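Local coordinates for activator of Hsp90 ATPase homologue 1/2-like C-terminal domain-containing protein (Nitrosomonas europaea, PDB 1XFS), which is of unknown function but belongs to the AHA1 family, whose namesake activates the Hsp90 ATPase, at residues A[23-26]-A[27-31]. Numbering follows the deposited sequence.
Sequences NLVW and RGLTE
W26 and T30 meet one turn apart in a local, mostly buried i to i+4 contact within helix 22-30, the short helix that follows the first strand of the sheet. The methyl CG2 of T30 lies over one face of the W26 indole, displaced from the ring centre, in a CH-pi contact 4.1 Å from the centroid of the six-membered ring. On W26, CG stands anti to the backbone N (chi1 -178°) and beside the carbonyl carbon, which carries the ring along to T30, where one face receives the methyl. The other branch of T30 turns back to the backbone: OG1 is 2.8 Å from W26 O. Near the helix end this carbonyl oxygen is also shared by two weak, bent bonds, from T30 N at 3.1 Å and from L29 N at 3.2 Å, whereas G28 N to L24 O (3.0 Å, 155°) is straighter. V25 and L29 run in the same direction, CG1 against CD1 at 4.1 Å, and both touch L120 of strand 115-122. In the Bet v 1-like fold to which this family belongs, short helices and a long C-terminal helix accompany a curved antiparallel sheet; here W26 and T30 both reach L86 of strand 85-89. With an alanine at W26, the T30 methyl would probably lose the ring face it rests on, and a gap would be likely to open beside L86 and L120. R27, which is exposed, bends at chi3 (60°), bringing NE to E31 OE1 in a 2.7 Å salt bridge that meets the oxygen from above the carboxylate plane, while E31 N bonds back to R27 O at 2.9 Å.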
loop_
_atom_site.group_PDB
_atom_site.type_symbol
_atom_site.label_atom_id
_atom_site.label_comp_id
_atom_site.label_asym_id
_atom_site.label_seq_id
_atom_site.Cartn_x
_atom_site.Cartn_y
_atom_site.Cartn_z
ATOM N N ASN A 23 5.927 -17.343 -18.006
ATOM C CA ASN A 23 6.894 -16.284 -18.279
ATOM C C ASN A 23 6.294 -15.242 -19.219
ATOM O O ASN A 23 6.491 -14.042 -19.032
ATOM C CB ASN A 23 8.188 -16.870 -18.870
ATOM C CG ASN A 23 7.982 -17.502 -20.234
ATOM O OD1 ASN A 23 7.150 -18.390 -20.405
ATOM N ND2 ASN A 23 8.752 -17.045 -21.215
ATOM N N LEU A 24 5.547 -15.699 -20.222
ATOM C CA LEU A 24 4.924 -14.779 -21.168
ATOM C C LEU A 24 3.784 -13.999 -20.531
ATOM O O LEU A 24 3.642 -12.801 -20.764
ATOM C CB LEU A 24 4.404 -15.534 -22.389
ATOM C CG LEU A 24 5.468 -16.124 -23.309
ATOM C CD1 LEU A 24 4.775 -16.791 -24.488
ATOM C CD2 LEU A 24 6.414 -15.032 -23.794
ATOM N N VAL A 25 2.968 -14.683 -19.733
ATOM C CA VAL A 25 1.853 -14.033 -19.062
ATOM C C VAL A 25 2.395 -12.925 -18.170
ATOM O O VAL A 25 1.852 -11.813 -18.134
ATOM C CB VAL A 25 1.049 -15.035 -18.203
ATOM C CG1 VAL A 25 -0.035 -14.304 -17.411
ATOM C CG2 VAL A 25 0.416 -16.089 -19.104
ATOM N N TRP A 26 3.478 -13.219 -17.463
ATOM C CA TRP A 26 4.072 -12.224 -16.586
ATOM C C TRP A 26 4.487 -10.991 -17.370
ATOM O O TRP A 26 4.279 -9.874 -16.914
ATOM C CB TRP A 26 5.277 -12.805 -15.851
ATOM C CG TRP A 26 5.896 -11.832 -14.886
ATOM C CD1 TRP A 26 7.073 -11.161 -15.036
ATOM C CD2 TRP A 26 5.362 -11.428 -13.616
ATOM N NE1 TRP A 26 7.315 -10.366 -13.933
ATOM C CE2 TRP A 26 6.278 -10.515 -13.047
ATOM C CE3 TRP A 26 4.199 -11.755 -12.901
ATOM C CZ2 TRP A 26 6.070 -9.922 -11.793
ATOM C CZ3 TRP A 26 3.991 -11.162 -11.646
ATOM C CH2 TRP A 26 4.926 -10.259 -11.112
ATOM N N ARG A 27 5.072 -11.182 -18.548
ATOM C CA ARG A 27 5.480 -10.032 -19.343
ATOM C C ARG A 27 4.254 -9.226 -19.769
ATOM O O ARG A 27 4.281 -7.992 -19.791
ATOM C CB ARG A 27 6.282 -10.474 -20.568
ATOM C CG ARG A 27 7.613 -11.119 -20.208
ATOM C CD ARG A 27 8.392 -11.507 -21.452
ATOM N NE ARG A 27 8.677 -10.342 -22.280
ATOM C CZ ARG A 27 9.311 -10.391 -23.448
ATOM N NH1 ARG A 27 9.730 -11.552 -23.929
ATOM N NH2 ARG A 27 9.532 -9.274 -24.131
ATOM N N GLY A 28 3.168 -9.920 -20.093
ATOM C CA GLY A 28 1.956 -9.226 -20.491
ATOM C C GLY A 28 1.389 -8.358 -19.377
ATOM O O GLY A 28 0.820 -7.298 -19.627
ATOM N N LEU A 29 1.552 -8.804 -18.137
ATOM C CA LEU A 29 1.045 -8.069 -16.986
ATOM C C LEU A 29 1.925 -6.921 -16.528
ATOM O O LEU A 29 1.456 -6.024 -15.826
ATOM C CB LEU A 29 0.864 -9.025 -15.805
ATOM C CG LEU A 29 -0.314 -9.990 -15.898
ATOM C CD1 LEU A 29 -0.120 -11.119 -14.905
ATOM C CD2 LEU A 29 -1.606 -9.236 -15.625
ATOM N N THR A 30 3.186 -6.932 -16.942
ATOM C CA THR A 30 4.135 -5.930 -16.480
ATOM C C THR A 30 4.810 -5.005 -17.493
ATOM O O THR A 30 5.448 -4.026 -17.098
ATOM C CB THR A 30 5.231 -6.628 -15.672
ATOM O OG1 THR A 30 5.910 -7.574 -16.510
ATOM C CG2 THR A 30 4.612 -7.380 -14.498
ATOM N N GLU A 31 4.692 -5.305 -18.781
ATOM C CA GLU A 31 5.320 -4.470 -19.803
ATOM C C GLU A 31 4.326 -3.509 -20.454
ATOM O O GLU A 31 3.367 -3.928 -21.101
ATOM C CB GLU A 31 5.972 -5.350 -20.875
ATOM C CG GLU A 31 7.075 -6.257 -20.331
ATOM C CD GLU A 31 7.791 -7.038 -21.419
ATOM O OE1 GLU A 31 8.572 -7.956 -21.078
ATOM O OE2 GLU A 31 7.586 -6.728 -22.615
#